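Local structure of extracellular sialidase/neuraminidase, putative (Aspergillus fumigatus, 2XZI) at residues I33-A42 against F54-D64; V71-A79 against R159-K167. The protein hydrolyses glycosides of the deaminated sialic acid KDN, acting as a KDNase of the extracellular sialidase family. All coordinates share one frame; numbering follows the deposited sequence.

In the fold
Contact 1 lies within one blade of the sialidase beta-propeller, made of strands 37-45, 51-58, 68-74 and 92-93; contact 2 joins the third strand of that blade to the neighbouring one. Their centres lie 19 Å apart. Contact 1 pairs strands 37-45 and 51-58 and carries Arg-39, Ile-40, Arg-58 and Asp-64 to the bound deamino-neuraminic acid. Contact 2 starts from strand 68-74 and ties it to the Asp box of the following blade. The two are joined by the sheet itself, Val-71 N lying 2.9 Å from Ala-55 O, a probable hydrogen bond. Phe-54 bridges them through its ring, with CE2 3.6 Å from Trp-165 CZ2 and CD2 packed on Tyr-72 CB.

Contact 1: I33-A42 against F54-D64; sequences IGFHSFRIPA and FAEGRRHTNQD. With KDM (deamino-alpha-neuraminic acid), chain C.
Ile-33 lays its CG2 branch over one face of the Arg-59 guanidinium, at the open end of the antiparallel hairpin that starts this propeller blade and carries the sialidase FRIP motif, Phe-38 to Pro-41. Gly-34 O receives Arg-59 NH1 at 2.8 Å, nearly in the guanidinium plane, which the doubly bent arginine chain makes possible. The Phe-35 ring settles obliquely on Gly-57, CD1 3.2 Å from its C; a residue without a side chain leaves that space to the ring. His-36 and Ser-37 together face Arg-58, a classic bulge. With CG anti to the backbone N (chi1 178°), the imidazole lies with one face against Thr-61 CA, while its ND1 shares a hydrogen bond with Ser-37 OG. Phe-38, beside Gly-57, turns to the face of the sheet away from Ser-37 and Arg-39 and packs on Ile-370.

Arg-39 suits the pocket because it can curl: a bend at chi3 (60°) brings NH1 and NH2 to the same carboxylate oxygen of the sugar, NH2 reaching KDM O1A at 2.9 Å. Arg-245 and Arg-302 also bind the ligand, as in the arginine triad of sialidases, and Glu-354 holds Arg-39 NE. Arg-58, extended beside it, has Glu-56 OE1 gripped by NE and NH2, and Asp-64 OD1 held by NH1, so its plane is fixed and NH2 meets KDM O4 at 2.9 Å. Asp-64 OD2 accepts a very short hydrogen bond from KDM O2, at 2.5 Å. Ile-40 drapes CG1 over the Glu-56 carboxylate, 3.4 Å from OE2; its own carbonyl O is buried without a partner. A second bulge shifts the pairing before Ala-42, whose O accepts from Phe-54 N at 2.7 Å while its small CB rests 4.2 Å from Phe-54 CB.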
loop_
_atom_site.group_PDB
_atom_site.type_symbol
_atom_site.label_atom_id
_atom_site.label_comp_id
_atom_site.label_asym_id
_atom_site.label_seq_id
_atom_site.Cartn_x
_atom_site.Cartn_y
_atom_site.Cartn_z
ATOM N N ILE A 33 14.303 -19.042 -4.207
ATOM C CA ILE A 33 14.163 -18.266 -2.972
ATOM C C ILE A 33 12.691 -18.126 -2.577
ATOM O O ILE A 33 11.881 -17.614 -3.364
ATOM C CB ILE A 33 14.841 -16.868 -3.073
ATOM C CG1 ILE A 33 16.374 -16.980 -3.200
ATOM C CG2 ILE A 33 14.412 -15.962 -1.900
ATOM C CD1 ILE A 33 17.063 -17.565 -1.997
ATOM N N GLY A 34 12.362 -18.605 -1.382
ATOM C CA GLY A 34 11.001 -18.530 -0.872
ATOM C C GLY A 34 10.875 -17.586 0.299
ATOM O O GLY A 34 11.860 -16.965 0.744
ATOM N N PHE A 35 9.652 -17.486 0.807
ATOM C CA PHE A 35 9.325 -16.492 1.827
ATOM C C PHE A 35 8.334 -17.056 2.822
ATOM O O PHE A 35 7.280 -17.620 2.443
ATOM C CB PHE A 35 8.778 -15.205 1.181
ATOM C CG PHE A 35 9.709 -14.597 0.178
ATOM C CD1 PHE A 35 10.695 -13.716 0.570
ATOM C CD2 PHE A 35 9.625 -14.941 -1.161
ATOM C CE1 PHE A 35 11.569 -13.165 -0.352
ATOM C CE2 PHE A 35 10.505 -14.408 -2.108
ATOM C CZ PHE A 35 11.476 -13.518 -1.716
ATOM N N HIS A 36 8.661 -16.908 4.103
ATOM C CA HIS A 36 7.760 -17.276 5.164
ATOM C C HIS A 36 6.432 -16.538 4.992
ATOM O O HIS A 36 5.357 -17.149 5.011
ATOM C CB HIS A 36 8.429 -16.927 6.494
ATOM C CG HIS A 36 7.583 -17.226 7.685
ATOM N ND1 HIS A 36 6.555 -16.407 8.096
ATOM C CD2 HIS A 36 7.624 -18.253 8.567
ATOM C CE1 HIS A 36 5.988 -16.922 9.175
ATOM N NE2 HIS A 36 6.614 -18.048 9.475
ATOM N N SER A 37 6.532 -15.221 4.817
ATOM C CA SER A 37 5.380 -14.324 4.796
ATOM C C SER A 37 5.480 -13.280 3.724
ATOM O O SER A 37 6.569 -12.893 3.284
ATOM C CB SER A 37 5.267 -13.619 6.139
ATOM O OG SER A 37 4.796 -14.502 7.141
ATOM N N PHE A 38 4.312 -12.817 3.314
ATOM C CA PHE A 38 4.202 -11.651 2.457
ATOM C C PHE A 38 3.345 -10.648 3.183
ATOM O O PHE A 38 2.294 -10.995 3.698
ATOM C CB PHE A 38 3.577 -12.021 1.130
ATOM C CG PHE A 38 4.412 -12.988 0.323
ATOM C CD1 PHE A 38 5.441 -12.519 -0.475
ATOM C CD2 PHE A 38 4.163 -14.356 0.361
ATOM C CE1 PHE A 38 6.217 -13.380 -1.237
ATOM C CE2 PHE A 38 4.960 -15.231 -0.383
ATOM C CZ PHE A 38 5.969 -14.738 -1.194
ATOM N N ARG A 39 3.848 -9.418 3.263
ATOM C CA ARG A 39 3.136 -8.311 3.918
ATOM C C ARG A 39 3.327 -7.031 3.124
ATOM O O ARG A 39 4.121 -6.988 2.183
ATOM C CB ARG A 39 3.663 -8.117 5.342
ATOM C CG ARG A 39 3.171 -9.149 6.362
ATOM C CD ARG A 39 3.207 -8.599 7.786
ATOM N NE ARG A 39 2.347 -7.433 7.862
ATOM C CZ ARG A 39 2.449 -6.450 8.744
ATOM N NH1 ARG A 39 3.359 -6.477 9.704
ATOM N NH2 ARG A 39 1.619 -5.414 8.637
ATOM N N ILE A 40 2.563 -6.009 3.501
ATOM C CA ILE A 40 2.782 -4.646 3.007
ATOM C C ILE A 40 2.518 -4.508 1.498
ATOM O O ILE A 40 3.432 -4.227 0.721
ATOM C CB ILE A 40 4.193 -4.086 3.400
ATOM C CG1 ILE A 40 4.667 -4.558 4.794
ATOM C CG2 ILE A 40 4.189 -2.571 3.336
ATOM C CD1 ILE A 40 3.760 -4.218 5.945
ATOM N N PRO A 41 1.256 -4.715 1.083
ATOM C CA PRO A 41 0.863 -4.674 -0.333
ATOM C C PRO A 41 0.843 -3.278 -0.961
ATOM O O PRO A 41 0.605 -2.271 -0.284
ATOM C CB PRO A 41 -0.566 -5.228 -0.316
ATOM C CG PRO A 41 -1.071 -4.836 1.049
ATOM C CD PRO A 41 0.118 -5.094 1.943
ATOM N N ALA A 42 1.086 -3.237 -2.264
ATOM C CA ALA A 42 0.859 -2.029 -3.048
ATOM C C ALA A 42 0.418 -2.483 -4.423
ATOM O O ALA A 42 0.994 -3.429 -4.954
ATOM C CB ALA A 42 2.129 -1.241 -3.158
ATOM N N PHE A 54 2.775 -5.384 -5.691
ATOM C CA PHE A 54 4.027 -5.416 -4.952
ATOM C C PHE A 54 3.794 -5.856 -3.526
ATOM O O PHE A 54 2.698 -5.680 -2.978
ATOM C CB PHE A 54 4.660 -4.031 -4.902
ATOM C CG PHE A 54 4.861 -3.400 -6.243
ATOM C CD1 PHE A 54 3.862 -2.613 -6.811
ATOM C CD2 PHE A 54 6.051 -3.551 -6.926
ATOM C CE1 PHE A 54 4.047 -2.018 -8.073
ATOM C CE2 PHE A 54 6.236 -2.957 -8.190
ATOM C CZ PHE A 54 5.241 -2.178 -8.741
ATOM N N ALA A 55 4.827 -6.430 -2.922
ATOM C CA ALA A 55 4.769 -6.784 -1.511
ATOM C C ALA A 55 6.181 -6.914 -0.949
ATOM O O ALA A 55 7.176 -6.997 -1.706
ATOM C CB ALA A 55 4.015 -8.095 -1.330
ATOM N N GLU A 56 6.259 -6.927 0.379
ATOM C CA GLU A 56 7.454 -7.349 1.068
ATOM C C GLU A 56 7.463 -8.856 1.209
ATOM O O GLU A 56 6.551 -9.452 1.790
ATOM C CB GLU A 56 7.491 -6.715 2.457
ATOM C CG GLU A 56 7.860 -5.244 2.444
ATOM C CD GLU A 56 7.917 -4.644 3.828
ATOM O OE1 GLU A 56 8.167 -5.387 4.812
ATOM O OE2 GLU A 56 7.734 -3.414 3.931
ATOM N N GLY A 57 8.501 -9.470 0.651
ATOM C CA GLY A 57 8.743 -10.906 0.812
ATOM C C GLY A 57 9.605 -11.041 2.054
ATOM O O GLY A 57 10.803 -10.744 2.058
ATOM N N ARG A 58 8.977 -11.457 3.135
ATOM C CA ARG A 58 9.656 -11.583 4.420
ATOM C C ARG A 58 10.219 -13.008 4.543
ATOM O O ARG A 58 9.474 -13.980 4.718
ATOM C CB ARG A 58 8.721 -11.158 5.566
ATOM C CG ARG A 58 8.242 -9.714 5.429
ATOM C CD ARG A 58 7.500 -9.201 6.646
ATOM N NE ARG A 58 7.346 -7.747 6.538
ATOM C CZ ARG A 58 6.921 -6.950 7.516
ATOM N NH1 ARG A 58 6.607 -7.431 8.717
ATOM N NH2 ARG A 58 6.849 -5.639 7.302
ATOM N N ARG A 59 11.543 -13.110 4.437
ATOM C CA ARG A 59 12.179 -14.379 4.156
ATOM C C ARG A 59 11.954 -15.430 5.217
ATOM O O ARG A 59 11.551 -16.558 4.891
ATOM C CB ARG A 59 13.659 -14.165 3.912
ATOM C CG ARG A 59 13.951 -13.453 2.584
ATOM C CD ARG A 59 14.287 -14.420 1.460
ATOM N NE ARG A 59 15.523 -15.168 1.743
ATOM C CZ ARG A 59 15.591 -16.494 1.881
ATOM N NH1 ARG A 59 14.505 -17.262 1.742
ATOM N NH2 ARG A 59 16.773 -17.052 2.143
ATOM N N HIS A 60 12.197 -15.078 6.477
ATOM C CA HIS A 60 12.325 -16.092 7.524
ATOM C C HIS A 60 11.252 -16.086 8.581
ATOM O O HIS A 60 11.011 -17.119 9.208
ATOM C CB HIS A 60 13.686 -15.986 8.197
ATOM C CG HIS A 60 14.829 -16.014 7.233
ATOM N ND1 HIS A 60 15.092 -17.097 6.418
ATOM C CD2 HIS A 60 15.768 -15.084 6.939
ATOM C CE1 HIS A 60 16.144 -16.829 5.663
ATOM N NE2 HIS A 60 16.577 -15.620 5.966
ATOM N N THR A 61 10.649 -14.922 8.816
ATOM C CA THR A 61 9.610 -14.770 9.831
ATOM C C THR A 61 8.671 -13.699 9.301
ATOM O O THR A 61 8.893 -13.155 8.210
ATOM C CB THR A 61 10.169 -14.277 11.185
ATOM O OG1 THR A 61 10.548 -12.905 11.058
ATOM C CG2 THR A 61 11.373 -15.115 11.658
ATOM N N ASN A 62 7.650 -13.361 10.083
ATOM C CA ASN A 62 6.736 -12.288 9.676
ATOM C C ASN A 62 7.195 -10.909 10.173
ATOM O O ASN A 62 6.470 -9.918 10.022
ATOM C CB ASN A 62 5.302 -12.587 10.140
ATOM C CG ASN A 62 5.162 -12.604 11.657
ATOM O OD1 ASN A 62 5.869 -11.892 12.366
ATOM N ND2 ASN A 62 4.215 -13.387 12.148
ATOM N N GLN A 63 8.385 -10.833 10.774
ATOM C CA GLN A 63 8.854 -9.596 11.412
ATOM C C GLN A 63 9.199 -8.494 10.421
ATOM O O GLN A 63 9.470 -8.755 9.255
ATOM C CB GLN A 63 10.039 -9.876 12.347
ATOM C CG GLN A 63 9.645 -10.785 13.510
ATOM C CD GLN A 63 10.834 -11.457 14.177
ATOM O OE1 GLN A 63 11.706 -12.004 13.509
ATOM N NE2 GLN A 63 10.861 -11.426 15.505
ATOM N N ASP A 64 9.178 -7.255 10.909
ATOM C CA ASP A 64 9.399 -6.061 10.083
ATOM C C ASP A 64 10.866 -5.841 9.733
ATOM O O ASP A 64 11.184 -5.013 8.875
ATOM C CB ASP A 64 8.953 -4.782 10.815
ATOM C CG ASP A 64 7.482 -4.771 11.226
ATOM O OD1 ASP A 64 6.681 -5.614 10.799
ATOM O OD2 ASP A 64 7.138 -3.873 12.029
HETATM C C2 KDM C . 4.005 -2.496 11.273
HETATM C C1 KDM C . 2.579 -2.915 11.606
HETATM C C3 KDM C . 4.422 -3.042 9.895
HETATM C C4 KDM C . 5.502 -2.171 9.187
HETATM C C5 KDM C . 6.221 -1.171 10.102
HETATM C C6 KDM C . 5.168 -0.274 10.800
HETATM C C7 KDM C . 5.763 0.602 11.914
HETATM C C8 KDM C . 4.710 1.596 12.437
HETATM C C9 KDM C . 5.271 2.433 13.574
HETATM O O5 KDM C . 7.192 -0.391 9.360
HETATM O O1A KDM C . 2.102 -3.922 11.032
HETATM O O1B KDM C . 1.995 -2.208 12.462
HETATM O O4 KDM C . 6.471 -3.054 8.622
HETATM O O6 KDM C . 4.061 -1.040 11.382
HETATM O O7 KDM C . 6.202 -0.240 12.982
HETATM O O8 KDM C . 4.300 2.496 11.398
HETATM O O9 KDM C . 6.319 3.254 13.030
HETATM O O2 KDM C . 4.807 -3.086 12.304
HETATM O O HOH W 1 12.855 -20.183 1.167
HETATM O O HOH W 2 12.291 -18.937 3.536
HETATM O O HOH W 3 4.268 -8.858 10.975
#

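Contact 2: V71-A79 against R159-K167; sequences VYKRTKTTA and RDDGNTWSK
Tyr-72 and Trp-165 meet edge to face where strand 68-74 of one propeller blade faces an Asp box of the next, the S-x-D-x-G-x-T-W turn between strands 152-158 and 169-170. The aromatic interaction is a T-shaped pair: the indole edge points at the tyrosine face, with the planes at 80°. NE1 comes closest, 3.3 Å from CZ and displaced toward the rim of the phenol. With CG between the backbone N and the carbonyl carbon (chi1 75°), Tyr-72 turns its phenol toward the indole. Tryptophan suits the site because its flat edge combines carbon contact with an N-H, and that NE1 makes a weak bond to Gly-162 O inside the turn. Tyr-72 OH lies 3.0 Å from Gly-162 O and 3.1 Å from Asn-163 O.

Arg-74 makes a charged hydrogen bond to the turn. Its CD passes over Gly-162, and the bend at chi3 (-58°) beyond it turns the guanidinium toward Asp-161 O, to which NH1 donates at 3.0 Å. The donor stands well above the carbonyl plane, although the oxygen lies almost in the plane of the guanidinium. NH2 is held by a salt bridge to Glu-89, so the group is fixed from two directions. Asn-163 OD1 sits over one guanidinium face, 3.6 Å from NH2, and is itself bonded to Arg-92.

In the type I' turn itself, Asp-161 and Gly-162 take left-handed backbone angles, a conformation that glycine adopts readily. The Asp-161 carboxylate links the turn to the other blade through Thr-46, Thr-48 and Arg-50, and Thr-78 CG2 packs against OD2. Asp-160, the aspartate that names the motif, ties the turn with both oxygens: OD1 accepts from Thr-164 N at 2.9 Å, and OD2 takes the Thr-164 OG1 hydroxyl at 2.7 Å.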
loop_
_atom_site.group_PDB
_atom_site.type_symbol
_atom_site.label_atom_id
_atom_site.label_comp_id
_atom_site.label_asym_id
_atom_site.label_seq_id
_atom_site.Cartn_x
_atom_site.Cartn_y
_atom_site.Cartn_z
ATOM N N VAL A 71 9.168 -7.799 -3.639
ATOM C CA VAL A 71 8.717 -8.730 -4.675
ATOM C C VAL A 71 7.477 -8.195 -5.383
ATOM O O VAL A 71 6.852 -7.242 -4.921
ATOM C CB VAL A 71 8.490 -10.169 -4.103
ATOM C CG1 VAL A 71 9.818 -10.737 -3.571
ATOM C CG2 VAL A 71 7.373 -10.204 -3.039
ATOM N N TYR A 72 7.129 -8.793 -6.521
ATOM C CA TYR A 72 5.972 -8.356 -7.266
ATOM C C TYR A 72 5.436 -9.426 -8.206
ATOM O O TYR A 72 6.135 -10.409 -8.510
ATOM C CB TYR A 72 6.278 -7.071 -8.040
ATOM C CG TYR A 72 7.142 -7.206 -9.278
ATOM C CD1 TYR A 72 8.509 -7.419 -9.184
ATOM C CD2 TYR A 72 6.590 -7.062 -10.547
ATOM C CE1 TYR A 72 9.305 -7.503 -10.320
ATOM C CE2 TYR A 72 7.384 -7.155 -11.698
ATOM C CZ TYR A 72 8.739 -7.362 -11.577
ATOM O OH TYR A 72 9.552 -7.457 -12.695
ATOM N N LYS A 73 4.211 -9.208 -8.658
ATOM C CA LYS A 73 3.626 -9.959 -9.762
ATOM C C LYS A 73 2.951 -8.998 -10.704
ATOM O O LYS A 73 2.428 -7.970 -10.289
ATOM C CB LYS A 73 2.586 -10.950 -9.251
ATOM C CG LYS A 73 3.140 -12.114 -8.456
ATOM C CD LYS A 73 2.033 -13.060 -8.051
ATOM C CE LYS A 73 2.640 -14.279 -7.409
ATOM N NZ LYS A 73 1.660 -15.356 -7.205
ATOM N N ARG A 74 2.946 -9.332 -11.986
ATOM C CA ARG A 74 2.175 -8.588 -12.969
ATOM C C ARG A 74 1.090 -9.484 -13.527
ATOM O O ARG A 74 1.235 -10.705 -13.541
ATOM C CB ARG A 74 3.057 -8.183 -14.157
ATOM C CG ARG A 74 4.436 -7.636 -13.808
ATOM C CD ARG A 74 5.067 -7.055 -15.073
ATOM N NE ARG A 74 5.173 -8.051 -16.149
ATOM C CZ ARG A 74 5.333 -7.753 -17.438
ATOM N NH1 ARG A 74 5.374 -6.498 -17.852
ATOM N NH2 ARG A 74 5.422 -8.730 -18.338
ATOM N N THR A 75 0.028 -8.886 -14.039
ATOM C CA THR A 75 -0.856 -9.610 -14.927
ATOM C C THR A 75 -0.121 -9.967 -16.217
ATOM O O THR A 75 0.731 -9.202 -16.703
ATOM C CB THR A 75 -2.176 -8.849 -15.196
ATOM O OG1 THR A 75 -1.907 -7.554 -15.765
ATOM C CG2 THR A 75 -2.935 -8.693 -13.886
ATOM N N LYS A 76 -0.439 -11.157 -16.734
ATOM C CA LYS A 76 0.220 -11.700 -17.924
ATOM C C LYS A 76 0.010 -10.833 -19.153
ATOM O O LYS A 76 0.924 -10.684 -19.981
ATOM C CB LYS A 76 -0.286 -13.112 -18.211
ATOM C CG LYS A 76 0.209 -14.170 -17.251
ATOM C CD LYS A 76 -0.411 -15.514 -17.617
ATOM C CE LYS A 76 0.110 -16.602 -16.716
ATOM N NZ LYS A 76 -0.570 -17.893 -17.038
ATOM N N THR A 77 -1.169 -10.238 -19.264
ATOM C CA THR A 77 -1.470 -9.373 -20.381
ATOM C C THR A 77 -1.964 -8.054 -19.847
ATOM O O THR A 77 -2.217 -7.911 -18.631
ATOM C CB THR A 77 -2.537 -9.962 -21.318
ATOM O OG1 THR A 77 -3.815 -9.805 -20.712
ATOM C CG2 THR A 77 -2.266 -11.464 -21.637
ATOM N N THR A 78 -2.074 -7.076 -20.737
ATOM C CA THR A 78 -2.595 -5.759 -20.376
ATOM C C THR A 78 -4.130 -5.735 -20.294
ATOM O O THR A 78 -4.715 -4.742 -19.854
ATOM C CB THR A 78 -2.132 -4.691 -21.392
ATOM O OG1 THR A 78 -2.683 -5.016 -22.676
ATOM C CG2 THR A 78 -0.604 -4.643 -21.496
ATOM N N ALA A 79 -4.780 -6.816 -20.725
ATOM C CA ALA A 79 -6.227 -6.831 -20.901
ATOM C C ALA A 79 -6.981 -7.788 -19.982
ATOM O O ALA A 79 -8.208 -7.749 -19.925
ATOM C CB ALA A 79 -6.581 -7.121 -22.371
ATOM N N ARG A 159 10.439 1.220 -17.169
ATOM C CA ARG A 159 10.054 1.864 -18.428
ATOM C C ARG A 159 9.361 0.886 -19.375
ATOM O O ARG A 159 9.022 1.256 -20.504
ATOM C CB ARG A 159 11.284 2.418 -19.153
ATOM C CG ARG A 159 12.285 3.164 -18.306
ATOM C CD ARG A 159 11.728 4.470 -17.753
ATOM N NE ARG A 159 12.781 5.237 -17.085
ATOM C CZ ARG A 159 12.680 6.530 -16.773
ATOM N NH1 ARG A 159 11.549 7.200 -17.009
ATOM N NH2 ARG A 159 13.706 7.138 -16.178
ATOM N N ASP A 160 9.170 -0.348 -18.921
ATOM C CA ASP A 160 8.640 -1.424 -19.769
ATOM C C ASP A 160 7.465 -2.146 -19.108
ATOM O O ASP A 160 7.378 -3.383 -19.111
ATOM C CB ASP A 160 9.759 -2.392 -20.172
ATOM C CG ASP A 160 10.464 -3.023 -18.980
ATOM O OD1 ASP A 160 10.030 -2.825 -17.819
ATOM O OD2 ASP A 160 11.483 -3.732 -19.198
ATOM N N ASP A 161 6.573 -1.334 -18.525
ATOM C CA ASP A 161 5.298 -1.808 -17.982
ATOM C C ASP A 161 5.531 -2.819 -16.837
ATOM O O ASP A 161 4.763 -3.794 -16.665
ATOM C CB ASP A 161 4.444 -2.387 -19.134
ATOM C CG ASP A 161 2.951 -2.160 -18.951
ATOM O OD1 ASP A 161 2.544 -1.241 -18.204
ATOM O OD2 ASP A 161 2.156 -2.899 -19.594
ATOM N N GLY A 162 6.575 -2.577 -16.042
ATOM C CA GLY A 162 6.876 -3.414 -14.881
ATOM C C GLY A 162 7.718 -4.641 -15.151
ATOM O O GLY A 162 8.022 -5.408 -14.232
ATOM N N ASN A 163 8.101 -4.856 -16.412
ATOM C CA ASN A 163 8.887 -6.056 -16.724
ATOM C C ASN A 163 10.276 -6.063 -16.061
ATOM O O ASN A 163 10.741 -7.092 -15.549
ATOM C CB ASN A 163 9.004 -6.250 -18.237
ATOM C CG ASN A 163 9.488 -7.634 -18.603
ATOM O OD1 ASN A 163 9.044 -8.623 -18.030
ATOM N ND2 ASN A 163 10.404 -7.710 -19.569
ATOM N N THR A 164 10.925 -4.902 -16.059
ATOM C CA THR A 164 12.206 -4.756 -15.394
ATOM C C THR A 164 12.266 -3.430 -14.648
ATOM O O THR A 164 11.526 -2.485 -14.955
ATOM C CB THR A 164 13.394 -4.815 -16.376
ATOM O OG1 THR A 164 13.320 -3.698 -17.258
ATOM C CG2 THR A 164 13.402 -6.121 -17.196
ATOM N N TRP A 165 13.172 -3.396 -13.683
ATOM C CA TRP A 165 13.332 -2.297 -12.732
ATOM C C TRP A 165 14.784 -1.852 -12.652
ATOM O O TRP A 165 15.696 -2.673 -12.660
ATOM C CB TRP A 165 12.861 -2.768 -11.341
ATOM C CG TRP A 165 11.409 -3.047 -11.368
ATOM C CD1 TRP A 165 10.802 -4.247 -11.665
ATOM C CD2 TRP A 165 10.361 -2.098 -11.196
ATOM N NE1 TRP A 165 9.440 -4.100 -11.652
ATOM C CE2 TRP A 165 9.140 -2.789 -11.367
ATOM C CE3 TRP A 165 10.328 -0.728 -10.897
ATOM C CZ2 TRP A 165 7.887 -2.149 -11.267
ATOM C CZ3 TRP A 165 9.090 -0.088 -10.791
ATOM C CH2 TRP A 165 7.885 -0.804 -10.981
ATOM N N SER A 166 14.989 -0.544 -12.556
ATOM C CA SER A 166 16.325 -0.005 -12.387
ATOM C C SER A 166 16.893 -0.344 -10.996
ATOM O O SER A 166 16.142 -0.582 -10.046
ATOM C CB SER A 166 16.289 1.496 -12.613
ATOM O OG SER A 166 15.479 2.125 -11.637
ATOM N N LYS A 167 18.217 -0.379 -10.875
ATOM C CA LYS A 167 18.828 -0.520 -9.552
ATOM C C LYS A 167 18.366 0.667 -8.704
ATOM O O LYS A 167 18.492 1.811 -9.140
ATOM C CB LYS A 167 20.353 -0.520 -9.629
ATOM C CG LYS A 167 21.005 -0.715 -8.266
ATOM C CD LYS A 167 22.460 -1.143 -8.398
ATOM C CE LYS A 167 23.288 -0.601 -7.249
ATOM N NZ LYS A 167 23.625 0.832 -7.448
#